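Long-range contacts in nitrogenase molybdenum-iron protein beta chain (Clostridium pasteurianum, PDB 4WES), which forms, with the alpha chain, the molybdenum-iron component of nitrogenase, which reduces dinitrogen to ammonium, and shares an [8Fe-7S] cluster with that chain: residues D3-E8 against D376-I381; L133-N138 against A151-G156; I172-G177 against Y198-D203. All blocks are in the same frame, centred on the assembly; numbering follows the deposited sequence.

Contact 1: residues D3-E8 against D376-I381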
# COMPACT_ATOMS: atom_id res chain seq x y z
N ASP B 3 -13.29 -11.40 20.12
CA ASP B 3 -13.10 -12.58 20.97
C ASP B 3 -14.39 -13.34 21.15
O ASP B 3 -14.34 -14.55 21.45
CB ASP B 3 -12.54 -12.19 22.32
CG ASP B 3 -11.12 -11.66 22.27
OD1 ASP B 3 -10.51 -11.68 21.21
OD2 ASP B 3 -10.62 -11.27 23.34
N ALA B 4 -15.54 -12.70 21.02
CA ALA B 4 -16.83 -13.34 21.20
C ALA B 4 -17.28 -14.15 20.02
O ALA B 4 -18.33 -14.78 20.09
CB ALA B 4 -17.90 -12.29 21.55
N THR B 5 -16.51 -14.17 18.93
CA THR B 5 -16.89 -14.94 17.76
C THR B 5 -16.32 -16.36 17.86
O THR B 5 -15.10 -16.52 17.83
CB THR B 5 -16.36 -14.26 16.49
OG1 THR B 5 -16.89 -12.94 16.47
CG2 THR B 5 -16.79 -15.04 15.26
N PRO B 6 -17.19 -17.38 18.00
CA PRO B 6 -16.64 -18.72 18.17
C PRO B 6 -16.33 -19.38 16.86
O PRO B 6 -16.84 -18.99 15.81
CB PRO B 6 -17.77 -19.47 18.88
CG PRO B 6 -19.02 -18.76 18.58
CD PRO B 6 -18.66 -17.35 18.10
N LYS B 7 -15.52 -20.43 16.94
CA LYS B 7 -15.25 -21.25 15.77
C LYS B 7 -16.47 -22.06 15.33
O LYS B 7 -16.70 -22.27 14.17
CB LYS B 7 -14.09 -22.19 16.10
CG LYS B 7 -13.65 -23.07 14.96
CD LYS B 7 -12.45 -23.90 15.32
CE LYS B 7 -12.09 -24.84 14.18
NZ LYS B 7 -10.96 -25.73 14.53
N GLU B 8 -17.24 -22.55 16.30
CA GLU B 8 -18.38 -23.41 15.98
C GLU B 8 -19.49 -22.61 15.30
O GLU B 8 -20.05 -21.66 15.87
CB GLU B 8 -18.87 -24.10 17.24
CG GLU B 8 -17.80 -24.92 17.97
CD GLU B 8 -16.58 -24.20 18.62
OE1 GLU B 8 -16.67 -23.00 19.11
OE2 GLU B 8 -15.51 -24.90 18.69
N ASP B 376 -20.50 -14.19 9.97
CA ASP B 376 -20.42 -15.45 9.20
C ASP B 376 -19.03 -15.67 8.64
O ASP B 376 -18.44 -16.74 8.80
CB ASP B 376 -21.38 -15.41 8.02
CG ASP B 376 -22.86 -15.51 8.40
OD1 ASP B 376 -23.22 -16.33 9.27
OD2 ASP B 376 -23.66 -14.81 7.72
N VAL B 377 -18.49 -14.66 7.93
CA VAL B 377 -17.26 -14.90 7.23
C VAL B 377 -16.14 -15.17 8.23
O VAL B 377 -15.25 -15.99 7.98
CB VAL B 377 -16.93 -13.79 6.23
CG1 VAL B 377 -15.59 -14.06 5.55
CG2 VAL B 377 -18.00 -13.75 5.16
N HIS B 378 -16.13 -14.42 9.34
CA HIS B 378 -15.12 -14.68 10.35
C HIS B 378 -15.19 -16.13 10.84
O HIS B 378 -14.17 -16.82 10.96
CB HIS B 378 -15.23 -13.68 11.48
CG HIS B 378 -14.07 -13.73 12.41
ND1 HIS B 378 -14.08 -13.06 13.61
CD2 HIS B 378 -12.85 -14.32 12.30
CE1 HIS B 378 -12.92 -13.27 14.21
NE2 HIS B 378 -12.15 -14.02 13.43
N GLN B 379 -16.40 -16.59 11.15
CA GLN B 379 -16.55 -17.99 11.58
C GLN B 379 -16.00 -18.95 10.54
O GLN B 379 -15.31 -19.94 10.88
CB GLN B 379 -18.00 -18.35 11.88
CG GLN B 379 -18.58 -17.59 13.06
CD GLN B 379 -19.74 -18.37 13.70
OE1 GLN B 379 -20.81 -18.48 13.13
NE2 GLN B 379 -19.46 -18.95 14.84
N TRP B 380 -16.30 -18.72 9.27
CA TRP B 380 -15.78 -19.60 8.22
C TRP B 380 -14.26 -19.60 8.21
O TRP B 380 -13.65 -20.67 8.07
CB TRP B 380 -16.33 -19.19 6.86
CG TRP B 380 -17.81 -19.18 6.76
CD1 TRP B 380 -18.73 -19.74 7.62
CD2 TRP B 380 -18.56 -18.58 5.72
NE1 TRP B 380 -20.01 -19.50 7.18
CE2 TRP B 380 -19.92 -18.78 6.02
CE3 TRP B 380 -18.21 -17.89 4.56
CZ2 TRP B 380 -20.93 -18.31 5.18
CZ3 TRP B 380 -19.20 -17.43 3.74
CH2 TRP B 380 -20.54 -17.65 4.05
N ILE B 381 -13.66 -18.42 8.33
CA ILE B 381 -12.21 -18.30 8.34
C ILE B 381 -11.59 -19.08 9.48
O ILE B 381 -10.54 -19.68 9.33
CB ILE B 381 -11.81 -16.82 8.35
CG1 ILE B 381 -12.09 -16.21 6.98
CG2 ILE B 381 -10.37 -16.63 8.73
CD1 ILE B 381 -12.05 -14.69 6.95
O HOH W 1 -16.55 -11.81 14.05
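The carboxamide of Gln379 reaches from its helix to two backbone carbonyls of the N-terminal segment. Its NE2 donates to Pro6 O at 2.8 Å in a nearly straight bond (166° at the hydrogen). Pro6 O lies close to the plane of the Gln379 amide, while NE2 sits well above the plane of the Pro6 carbonyl. A second, weak bond runs from the same NE2 to Glu8 O at 3.0 Å, and Gln379 OE1 accepts from the backbone N of Val10, so both ends of the amide are held. A water lies in the plane of the His378 ring at its edge, 2.8 Å from His378 ND1 and 2.7 Å from Thr5 OG1. His378 NE2 is hydrogen-bonded to Glu402 OE1, and Thr5 OG1 also to Tyr104 OH of the alpha chain, which places this segment at a subunit boundary. Beside this water link, Thr5 CG2 rests 3.8 Å from Gln379 CG and 3.7 Å from His378 ND1. Pro6 CD and CG lie against Gln379 NE2. The irregular N-terminal segment is thus pinned to helix 374-383, which packs on strand 337-343 through Val377, Trp380 and Ile381, while His378 reaches helix 396-402 as well as Thr5.

Contact 2: residues L133-N138 against A151-G156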
# COMPACT_ATOMS: atom_id res chain seq x y z
N LEU B 133 -37.14 22.42 -9.59
CA LEU B 133 -37.77 21.12 -9.64
C LEU B 133 -37.73 20.41 -8.29
O LEU B 133 -36.76 20.55 -7.53
CB LEU B 133 -37.08 20.22 -10.66
CG LEU B 133 -37.15 20.68 -12.11
CD1 LEU B 133 -36.22 19.91 -13.00
CD2 LEU B 133 -38.58 20.58 -12.61
N VAL B 134 -38.77 19.62 -8.02
CA VAL B 134 -38.78 18.66 -6.89
C VAL B 134 -39.14 17.30 -7.44
O VAL B 134 -40.18 17.14 -8.08
CB VAL B 134 -39.81 19.06 -5.80
CG1 VAL B 134 -39.79 18.04 -4.67
CG2 VAL B 134 -39.54 20.47 -5.27
N ILE B 135 -38.25 16.34 -7.23
CA ILE B 135 -38.47 14.98 -7.63
C ILE B 135 -38.41 14.06 -6.41
O ILE B 135 -37.97 14.48 -5.34
CB ILE B 135 -37.46 14.53 -8.71
CG1 ILE B 135 -36.04 14.33 -8.18
CG2 ILE B 135 -37.46 15.52 -9.88
CD1 ILE B 135 -35.15 13.61 -9.15
N HIS B 136 -38.84 12.82 -6.56
CA HIS B 136 -38.77 11.89 -5.43
C HIS B 136 -38.61 10.45 -5.88
O HIS B 136 -38.91 10.09 -7.03
CB HIS B 136 -40.02 11.96 -4.53
CG HIS B 136 -41.12 11.03 -4.93
ND1 HIS B 136 -41.99 11.27 -5.98
CD2 HIS B 136 -41.49 9.85 -4.39
CE1 HIS B 136 -42.84 10.26 -6.08
NE2 HIS B 136 -42.55 9.38 -5.13
N THR B 137 -38.13 9.64 -4.94
CA THR B 137 -38.26 8.20 -4.97
C THR B 137 -38.72 7.71 -3.60
O THR B 137 -38.80 8.50 -2.67
CB THR B 137 -36.98 7.49 -5.42
OG1 THR B 137 -37.25 6.10 -5.61
CG2 THR B 137 -35.88 7.67 -4.45
N ASN B 138 -39.07 6.43 -3.52
CA ASN B 138 -39.45 5.78 -2.26
C ASN B 138 -38.40 4.75 -1.91
O ASN B 138 -38.08 3.87 -2.73
CB ASN B 138 -40.83 5.10 -2.41
CG ASN B 138 -41.93 6.10 -2.66
OD1 ASN B 138 -42.23 6.45 -3.83
ND2 ASN B 138 -42.52 6.62 -1.60
N ALA B 151 -30.60 2.45 -6.79
CA ALA B 151 -31.38 2.05 -7.95
C ALA B 151 -32.69 2.79 -8.03
O ALA B 151 -33.13 3.19 -9.13
CB ALA B 151 -31.64 0.56 -7.94
N ASN B 152 -33.35 2.93 -6.89
CA ASN B 152 -34.62 3.63 -6.81
C ASN B 152 -34.50 5.13 -7.13
O ASN B 152 -35.32 5.68 -7.88
CB ASN B 152 -35.26 3.42 -5.41
CG ASN B 152 -35.87 2.06 -5.27
OD1 ASN B 152 -36.28 1.44 -6.25
ND2 ASN B 152 -35.94 1.57 -4.06
N MET B 153 -33.45 5.78 -6.67
CA MET B 153 -33.26 7.18 -6.98
C MET B 153 -33.05 7.35 -8.49
O MET B 153 -33.55 8.31 -9.08
CB MET B 153 -32.08 7.77 -6.20
CG MET B 153 -31.97 9.30 -6.32
SD MET B 153 -33.18 10.22 -5.33
CE MET B 153 -34.39 10.62 -6.53
N VAL B 154 -32.30 6.44 -9.11
CA VAL B 154 -32.12 6.53 -10.57
C VAL B 154 -33.46 6.39 -11.27
O VAL B 154 -33.77 7.13 -12.23
CB VAL B 154 -31.09 5.49 -11.07
CG1 VAL B 154 -30.95 5.54 -12.56
CG2 VAL B 154 -29.73 5.71 -10.41
N GLN B 155 -34.29 5.45 -10.83
CA GLN B 155 -35.64 5.37 -11.33
C GLN B 155 -36.42 6.67 -11.16
O GLN B 155 -37.13 7.11 -12.10
CB GLN B 155 -36.40 4.22 -10.67
CG GLN B 155 -37.79 4.09 -11.26
CD GLN B 155 -38.67 3.18 -10.49
OE1 GLN B 155 -38.81 3.32 -9.27
NE2 GLN B 155 -39.26 2.22 -11.18
N GLY B 156 -36.29 7.31 -10.01
CA GLY B 156 -36.98 8.60 -9.80
C GLY B 156 -36.54 9.68 -10.76
O GLY B 156 -37.35 10.46 -11.26
O HOH W 2 -38.75 5.73 -7.88
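Thr137 sets its methyl group CG2 over the helix backbone at Met153, 3.7 Å from Met153 CA, and against the thioether, with Met153 SD 3.8 Å from the same CG2. The Met153 chain leaves its backbone with CG anti to N (chi1 -171°) and then bends at chi2 and chi3, so that the terminal CE turns back to the strand. There CE lies between Thr137 CG2 and Ile135 CD1, the latter 4.0 Å away, the Ile135 and Met153 side chains crossing at about a right angle. The other branch of Thr137, OG1, is 3.0 Å from Asn152 O, a weak hydrogen bond at best and not a settled one, because the one hydroxyl proton may go instead to the water 2.7 Å from OG1. That water donates to Gln155 OE1, and Asn152 O already accepts the helical bond from Gly156 N.

In the fold, strand 133-136 is an outermost strand of a parallel sheet, hydrogen-bonded along one edge to strand 99-104. Helix 146-161 follows it in the chain; the axes of segments 133-136 and 151-156 make 137°, so the helix returns obliquely across the sheet in an alpha/beta arrangement. With no side chain at Gly156, its CA comes within 3.7 Å of His136 O. Asn152 CB packs 3.3 Å from Thr137 OG1, while its ND2 is hydrogen-bonded to Gln24, next in sequence to the cluster ligand Cys23.

Contact 3: residues I172-G177 against Y198-D203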
# COMPACT_ATOMS: atom_id res chain seq x y z
N ILE B 172 -25.04 7.66 -26.16
CA ILE B 172 -25.35 6.48 -25.38
C ILE B 172 -25.46 6.93 -23.90
O ILE B 172 -24.59 7.62 -23.40
CB ILE B 172 -24.24 5.42 -25.52
CG1 ILE B 172 -24.25 4.88 -26.96
CG2 ILE B 172 -24.40 4.29 -24.50
CD1 ILE B 172 -23.17 3.87 -27.26
N ASN B 173 -26.56 6.55 -23.24
CA ASN B 173 -26.67 6.77 -21.79
C ASN B 173 -25.83 5.70 -21.08
O ASN B 173 -25.86 4.54 -21.50
CB ASN B 173 -28.09 6.64 -21.31
CG ASN B 173 -29.03 7.62 -21.96
OD1 ASN B 173 -28.67 8.77 -22.20
ND2 ASN B 173 -30.26 7.16 -22.21
N VAL B 174 -25.16 6.06 -20.00
CA VAL B 174 -24.50 5.09 -19.16
C VAL B 174 -24.91 5.32 -17.71
O VAL B 174 -24.71 6.41 -17.18
CB VAL B 174 -22.97 5.03 -19.38
CG1 VAL B 174 -22.30 6.38 -19.19
CG2 VAL B 174 -22.34 3.95 -18.49
N ILE B 175 -25.48 4.28 -17.11
CA ILE B 175 -25.79 4.30 -15.68
C ILE B 175 -24.68 3.46 -15.05
O ILE B 175 -24.60 2.27 -15.31
CB ILE B 175 -27.19 3.75 -15.37
CG1 ILE B 175 -28.27 4.53 -16.13
CG2 ILE B 175 -27.43 3.76 -13.89
CD1 ILE B 175 -29.65 3.87 -16.07
N PRO B 176 -23.79 4.10 -14.27
CA PRO B 176 -22.54 3.44 -13.89
C PRO B 176 -22.66 2.53 -12.66
O PRO B 176 -21.67 1.93 -12.26
CB PRO B 176 -21.62 4.62 -13.60
CG PRO B 176 -22.55 5.65 -13.04
CD PRO B 176 -23.79 5.52 -13.89
N GLY B 177 -23.82 2.50 -12.04
CA GLY B 177 -24.02 1.77 -10.83
C GLY B 177 -23.48 2.47 -9.59
O GLY B 177 -23.07 3.63 -9.63
N TYR B 198 -21.93 10.54 -24.98
CA TYR B 198 -22.64 9.83 -23.92
C TYR B 198 -23.26 10.82 -22.94
O TYR B 198 -22.90 12.00 -22.90
CB TYR B 198 -21.67 8.87 -23.15
CG TYR B 198 -20.61 9.65 -22.40
CD1 TYR B 198 -19.48 10.12 -23.02
CD2 TYR B 198 -20.82 10.01 -21.08
CE1 TYR B 198 -18.55 10.89 -22.33
CE2 TYR B 198 -19.92 10.78 -20.40
CZ TYR B 198 -18.78 11.24 -21.03
OH TYR B 198 -17.89 12.04 -20.35
N ILE B 199 -24.19 10.29 -22.14
CA ILE B 199 -24.71 10.97 -20.97
C ILE B 199 -24.54 9.98 -19.82
O ILE B 199 -25.12 8.90 -19.87
CB ILE B 199 -26.21 11.34 -21.05
CG1 ILE B 199 -26.47 12.28 -22.24
CG2 ILE B 199 -26.64 11.99 -19.75
CD1 ILE B 199 -27.94 12.42 -22.57
N MET B 200 -23.73 10.30 -18.82
CA MET B 200 -23.61 9.47 -17.62
C MET B 200 -24.54 10.00 -16.55
O MET B 200 -24.54 11.20 -16.30
CB MET B 200 -22.18 9.46 -17.10
CG MET B 200 -22.03 8.62 -15.82
SD MET B 200 -20.37 8.51 -15.20
CE MET B 200 -19.74 7.31 -16.34
N PHE B 201 -25.31 9.12 -15.91
CA PHE B 201 -26.05 9.55 -14.75
C PHE B 201 -26.31 8.37 -13.81
O PHE B 201 -26.52 7.24 -14.28
CB PHE B 201 -27.37 10.21 -15.16
CG PHE B 201 -28.43 9.28 -15.61
CD1 PHE B 201 -28.43 8.78 -16.92
CD2 PHE B 201 -29.53 9.01 -14.82
CE1 PHE B 201 -29.43 7.94 -17.37
CE2 PHE B 201 -30.56 8.18 -15.28
CZ PHE B 201 -30.50 7.66 -16.56
N PRO B 202 -26.37 8.63 -12.50
CA PRO B 202 -25.78 9.77 -11.80
C PRO B 202 -24.25 9.86 -12.04
O PRO B 202 -23.64 8.90 -12.53
CB PRO B 202 -26.06 9.49 -10.31
CG PRO B 202 -27.07 8.38 -10.32
CD PRO B 202 -26.78 7.59 -11.55
N ASP B 203 -23.67 11.01 -11.70
CA ASP B 203 -22.22 11.20 -11.84
C ASP B 203 -21.75 12.06 -10.69
O ASP B 203 -21.98 13.25 -10.68
CB ASP B 203 -21.92 11.86 -13.20
CG ASP B 203 -20.46 12.15 -13.38
OD1 ASP B 203 -19.63 11.68 -12.59
OD2 ASP B 203 -20.14 12.88 -14.37
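Val174 presses its CG1 against the CA-CB bond of Met200, 3.7 Å from each atom. The valine methyl stands between its own backbone N and carbonyl carbon (chi1 55°), and from there it also meets the methionine tip, CE, and more loosely the Tyr198 ring. Met200 CG lies 4.1 Å from Pro176 CD, so the proline ring is the next bump along this face, and the bend at chi3 (-77°) brings CE back to the valine methyl. Pro176 also fits against the segment following strand 198-200, where a cis peptide joins Phe201 to Pro202: its CD is 3.3 Å from Phe201 O, and its CG is 3.5 Å from Pro202 O, a buried carbonyl that has no hydrogen-bond partner in the model.

On the face of Asn173 and Ile199, the two side chains lie side by side, and Asn173 OD1 sits against Ile199 CB and CD1 while hydrogen-bonded to Ser235. Phe201 lies alongside Ile175 and offers a face to it; Ile175 CG1 makes a CH-pi contact 4.1 Å from the ring centroid, displaced toward the rim, while Asn173 CB comes to the ring edge.

The backbones are joined by three hydrogen bonds, Ile199 N to Ile172 O, Val174 N to Ile199 O (2.8 Å) and Phe201 N to Val174 O, supplemented by CA-H...O contacts. The strands run parallel at 22°. Connected in the chain by helix 181-193, which covers the Met200 side, they form a beta-alpha-beta unit at the edge of a parallel four-stranded sheet.

Overall arrangement
From the N terminus, the chain first passes through residues 3-8, whose partner segment begins 368 residues after Glu8; contact 1 therefore closes a very long loop, and contacts 2 and 3 both fall within it. Contact 2 closes a short loop between strand 133-136 and helix 146-161, and contact 3 follows it in series, joining strands 172-175 and 198-200 across an intervening helix. These two neighbours touch: Val154 on helix 146-161 packs against Ile175, Phe201 and Pro202, so this helix bridges two parallel sheets. Contact 1 stands apart, about 40 Å between centres from either, and binds the N terminus to the region of the third, five-stranded sheet.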